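Local structure of pectate lyase (Bacillus, 3VMV) at residues P144-D148 and S149-D153; G182-N186 and A187-P191. The protein probably cleaves polygalacturonate, the backbone of pectin, by beta-elimination, using the parallel beta-helix fold of polysaccharide lyase family 1. All blocks are in the same frame, centred on the assembly; numbering follows the deposited sequence.

Interaction 1. Residues P144-D148 and S149-D153; sequences PGNGD and SDYYD
D148 turns its CG anti to the backbone N (chi1 174°), beside its own carbonyl carbon, and the same setting in Y151 (chi1 -174°) brings its ring edge to D148 OD2; with D148 set this way its carboxylate reaches forward over the type I beta turn D148-Y151, in a loop joining strands 138-140 and 156-158 of the parallel beta-helix. The turn closes through Y151 N, which gives a nearly straight bond to D148 O at 3.1 Å. Inside it, D150 N donates to D148 OD1 at 2.9 Å, meeting the carboxylate from above its plane. The first residue of the turn thus receives two backbone N-H groups, one on its carbonyl and one on its side chain. D148 OD2, the other branch, also lies 3.8 Å from Y151 CB, with carboxylate and ring steeply inclined. D150 OD2 lies 4.4 Å from D148 OD1, like charges, but D150 is also paired with K177, which D153 shares, and this probably eases the repulsion between D148 and D150.

Upstream, a type II' turn P144-G147, entered through a cis peptide before P144, overlaps an Asx turn: N146 OD1 accepts D148 N at 2.9 Å. The amide ND2 of N146 approaches Y151 CD1 to 4.0 Å, the two side chains crossing at about a right angle. R116 makes a cation-pi contact with Y151. Two waters complete the backbone wiring: one links G147 O to S149 N, while the second donates to D148 O at 2.7 Å and accepts from Y152 N.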
loop_
_atom_site.group_PDB
_atom_site.type_symbol
_atom_site.label_atom_id
_atom_site.label_comp_id
_atom_site.label_asym_id
_atom_site.label_seq_id
_atom_site.Cartn_x
_atom_site.Cartn_y
_atom_site.Cartn_z
ATOM N N PRO A 144 12.475 -2.559 16.036
ATOM C CA PRO A 144 13.495 -3.234 15.225
ATOM C C PRO A 144 13.385 -4.754 15.283
ATOM O O PRO A 144 14.080 -5.459 14.520
ATOM C CB PRO A 144 14.824 -2.785 15.893
ATOM C CG PRO A 144 14.453 -2.534 17.272
ATOM C CD PRO A 144 13.085 -1.862 17.187
ATOM N N GLY A 145 12.555 -5.265 16.179
ATOM C CA GLY A 145 12.443 -6.706 16.343
ATOM C C GLY A 145 13.796 -7.338 16.640
ATOM O O GLY A 145 14.557 -6.815 17.469
ATOM N N ASN A 146 14.061 -8.457 15.964
ATOM C CA ASN A 146 15.330 -9.204 16.042
ATOM C C ASN A 146 16.500 -8.570 15.301
ATOM O O ASN A 146 17.596 -9.143 15.255
ATOM C CB ASN A 146 15.161 -10.684 15.578
ATOM C CG ASN A 146 15.202 -10.875 14.001
ATOM O OD1 ASN A 146 14.987 -9.915 13.210
ATOM N ND2 ASN A 146 15.438 -12.155 13.554
ATOM N N GLY A 147 16.263 -7.408 14.693
ATOM C CA GLY A 147 17.320 -6.656 14.027
ATOM C C GLY A 147 17.568 -6.997 12.560
ATOM O O GLY A 147 18.465 -6.397 11.939
ATOM N N ASP A 148 16.835 -7.980 12.022
ATOM C CA ASP A 148 17.011 -8.430 10.633
ATOM C C ASP A 148 15.918 -7.790 9.781
ATOM O O ASP A 148 14.750 -8.188 9.846
ATOM C CB ASP A 148 16.967 -9.967 10.554
ATOM C CG ASP A 148 17.001 -10.505 9.125
ATOM O OD1 ASP A 148 17.191 -9.732 8.154
ATOM O OD2 ASP A 148 16.817 -11.730 8.977
ATOM N N SER A 149 16.319 -6.780 9.017
ATOM C CA SER A 149 15.362 -5.989 8.250
ATOM C C SER A 149 14.666 -6.837 7.193
ATOM O O SER A 149 13.659 -6.420 6.682
ATOM C CB SER A 149 16.064 -4.808 7.569
ATOM O OG SER A 149 17.040 -5.314 6.659
ATOM N N ASP A 150 15.215 -8.016 6.851
ATOM C CA ASP A 150 14.675 -8.830 5.770
ATOM C C ASP A 150 13.892 -10.040 6.283
ATOM O O ASP A 150 13.405 -10.858 5.491
ATOM C CB ASP A 150 15.800 -9.348 4.862
ATOM C CG ASP A 150 16.519 -8.251 4.138
ATOM O OD1 ASP A 150 15.865 -7.285 3.729
ATOM O OD2 ASP A 150 17.749 -8.365 3.966
ATOM N N TYR A 151 13.765 -10.175 7.613
ATOM C CA TYR A 151 13.050 -11.347 8.163
ATOM C C TYR A 151 11.624 -11.346 7.647
ATOM O O TYR A 151 11.115 -12.383 7.187
ATOM C CB TYR A 151 13.089 -11.343 9.692
ATOM C CG TYR A 151 12.495 -12.576 10.337
ATOM C CD1 TYR A 151 13.267 -13.699 10.548
ATOM C CD2 TYR A 151 11.155 -12.610 10.717
ATOM C CE1 TYR A 151 12.731 -14.830 11.143
ATOM C CE2 TYR A 151 10.611 -13.718 11.305
ATOM C CZ TYR A 151 11.409 -14.827 11.525
ATOM O OH TYR A 151 10.858 -15.936 12.122
ATOM N N TYR A 152 10.974 -10.182 7.774
ATOM C CA TYR A 152 9.741 -9.889 7.054
ATOM C C TYR A 152 10.114 -9.096 5.826
ATOM O O TYR A 152 11.173 -8.410 5.817
ATOM C CB TYR A 152 8.788 -9.078 7.949
ATOM C CG TYR A 152 8.503 -9.783 9.269
ATOM C CD1 TYR A 152 7.709 -10.929 9.317
ATOM C CD2 TYR A 152 9.041 -9.282 10.460
ATOM C CE1 TYR A 152 7.472 -11.582 10.532
ATOM C CE2 TYR A 152 8.807 -9.921 11.676
ATOM C CZ TYR A 152 8.020 -11.049 11.703
ATOM O OH TYR A 152 7.816 -11.691 12.923
ATOM N N ASP A 153 9.256 -9.139 4.798
ATOM C CA ASP A 153 9.528 -8.345 3.590
ATOM C C ASP A 153 8.700 -7.060 3.608
ATOM O O ASP A 153 8.986 -6.182 4.418
ATOM C CB ASP A 153 9.327 -9.191 2.317
ATOM C CG ASP A 153 10.018 -8.601 1.078
ATOM O OD1 ASP A 153 10.640 -7.527 1.159
ATOM O OD2 ASP A 153 9.944 -9.254 -0.001
HETATM O O HOH W 1 19.159 -5.749 9.140
HETATM O O HOH W 2 12.054 -7.811 9.469
#

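Interaction 2. Residues G182-N186 and A187-P191; sequences GHTDN and ASLAP
N186 OD1 takes two hydrogen bonds from S188, one from the hydroxyl OG at 2.7 Å and one from the backbone N at 2.9 Å. Both donors arrive from the same face of the amide plane, modestly tilted from it, and the backbone bond is bent, with an N-H...O angle of 132°. The side chain is placed for this by CG standing anti to the backbone N (chi1 -179°), which carries the amide forward over the start of the short 3-10 segment 187-189. N186 precedes that segment: its OD1 receives the N-H of S188, while N186 O receives L189 N at 3.0 Å.

The other end of the amide serves a different neighbour. N186 ND2 lies 3.8 Å from L189 CD1, and the same methyl comes to the edge of the H183 ring, 4.2 Å from H183 CE1. An alanine in place of N186 would probably leave S188 OG and N without their shared acceptor and uncover one flank of the L189 side chain.

At the base of the loop, where it rejoins the beta-helix, P191 CD packs 3.5 Å from G182 CA; the backbone angles of G182 would jam a CB against the preceding carbonyl O. A water in the plane of the H183 ring joins H183 ND1 and N to L189 O, tying the two limbs. R212 meets both D185 OD1 and G182 O, and D185 OD1 also bonds S271. The chemistry implies a turn held by hydrogen bonds to both the side-chain and the backbone oxygen of N186, with the L189 methyl CD1 packed between the N186 amide and the H183 ring edge.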
loop_
_atom_site.group_PDB
_atom_site.type_symbol
_atom_site.label_atom_id
_atom_site.label_comp_id
_atom_site.label_asym_id
_atom_site.label_seq_id
_atom_site.Cartn_x
_atom_site.Cartn_y
_atom_site.Cartn_z
ATOM N N GLY A 182 7.503 -0.339 -7.581
ATOM C CA GLY A 182 8.538 -0.708 -8.541
ATOM C C GLY A 182 9.682 -1.419 -7.823
ATOM O O GLY A 182 10.321 -0.829 -6.967
ATOM N N HIS A 183 9.927 -2.680 -8.191
ATOM C CA HIS A 183 10.862 -3.544 -7.451
ATOM C C HIS A 183 12.262 -3.597 -8.058
ATOM O O HIS A 183 13.179 -4.147 -7.450
ATOM C CB HIS A 183 10.288 -4.986 -7.358
ATOM C CG HIS A 183 10.403 -5.771 -8.633
ATOM N ND1 HIS A 183 9.725 -5.445 -9.790
ATOM C CD2 HIS A 183 11.193 -6.826 -8.958
ATOM C CE1 HIS A 183 10.069 -6.272 -10.763
ATOM N NE2 HIS A 183 10.966 -7.118 -10.285
ATOM N N THR A 184 12.413 -3.055 -9.261
ATOM C CA THR A 184 13.683 -3.103 -9.977
ATOM C C THR A 184 13.794 -1.903 -10.910
ATOM O O THR A 184 12.788 -1.290 -11.262
ATOM C CB THR A 184 13.823 -4.406 -10.778
ATOM O OG1 THR A 184 15.205 -4.590 -11.121
ATOM C CG2 THR A 184 12.974 -4.376 -12.053
ATOM N N ASP A 185 15.024 -1.553 -11.290
ATOM C CA ASP A 185 15.234 -0.423 -12.201
ATOM C C ASP A 185 14.982 -0.831 -13.649
ATOM O O ASP A 185 15.907 -0.836 -14.483
ATOM C CB ASP A 185 16.654 0.104 -12.051
ATOM C CG ASP A 185 16.927 0.670 -10.651
ATOM O OD1 ASP A 185 15.984 1.181 -9.980
ATOM O OD2 ASP A 185 18.106 0.609 -10.242
ATOM N N ASN A 186 13.732 -1.200 -13.931
ATOM C CA ASN A 186 13.290 -1.509 -15.292
ATOM C C ASN A 186 12.019 -0.700 -15.548
ATOM O O ASN A 186 10.930 -0.999 -14.979
ATOM C CB ASN A 186 13.046 -3.013 -15.414
ATOM C CG ASN A 186 12.609 -3.421 -16.800
ATOM O OD1 ASN A 186 12.095 -2.604 -17.568
ATOM N ND2 ASN A 186 12.861 -4.685 -17.151
ATOM N N ALA A 187 12.170 0.371 -16.323
ATOM C CA ALA A 187 11.044 1.259 -16.567
ATOM C C ALA A 187 9.866 0.512 -17.159
ATOM O O ALA A 187 8.729 0.868 -16.894
ATOM C CB ALA A 187 11.456 2.367 -17.511
ATOM N N SER A 188 10.123 -0.511 -17.970
ATOM C CA SER A 188 9.021 -1.197 -18.644
ATOM C C SER A 188 8.170 -2.047 -17.713
ATOM O O SER A 188 7.105 -2.518 -18.125
ATOM C CB SER A 188 9.558 -2.058 -19.798
ATOM O OG SER A 188 10.141 -3.236 -19.290
ATOM N N LEU A 189 8.630 -2.241 -16.479
ATOM C CA LEU A 189 7.873 -3.025 -15.499
ATOM C C LEU A 189 7.347 -2.127 -14.384
ATOM O O LEU A 189 6.737 -2.622 -13.443
ATOM C CB LEU A 189 8.773 -4.055 -14.830
ATOM C CG LEU A 189 9.212 -5.158 -15.795
ATOM C CD1 LEU A 189 10.085 -6.093 -14.989
ATOM C CD2 LEU A 189 7.967 -5.858 -16.338
ATOM N N ALA A 190 7.587 -0.824 -14.460
ATOM C CA ALA A 190 7.181 0.058 -13.342
ATOM C C ALA A 190 5.669 0.196 -13.211
ATOM O O ALA A 190 4.961 0.413 -14.195
ATOM C CB ALA A 190 7.785 1.430 -13.555
ATOM N N PRO A 191 5.169 0.150 -11.978
ATOM C CA PRO A 191 3.811 0.624 -11.731
ATOM C C PRO A 191 3.708 2.116 -12.069
ATOM O O PRO A 191 4.712 2.821 -12.269
ATOM C CB PRO A 191 3.653 0.451 -10.213
ATOM C CG PRO A 191 4.700 -0.624 -9.826
ATOM C CD PRO A 191 5.864 -0.238 -10.741
HETATM O O HOH W 3 8.143 -3.448 -10.685
#

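How the interactions relate
Both contacts are local turns in loops of one parallel beta-helix, and they come in series along the chain. Interaction 1 belongs to the loop between strands 138-140 and 156-158; interaction 2 follows in the loop between strands 177-181 and 192-197. Their centres are about 25 Å apart and their nearest atoms about 9 Å, so they do not touch. The strands tie them more closely than the loops do: 156-158, which leaves the first loop, pairs in parallel with 177-181, which leads into the second. The coils thus supply a common frame; each excursion is shaped by turn and water-mediated bonds and by side chains of neighbouring coils, K177 for the first and R212 for the second.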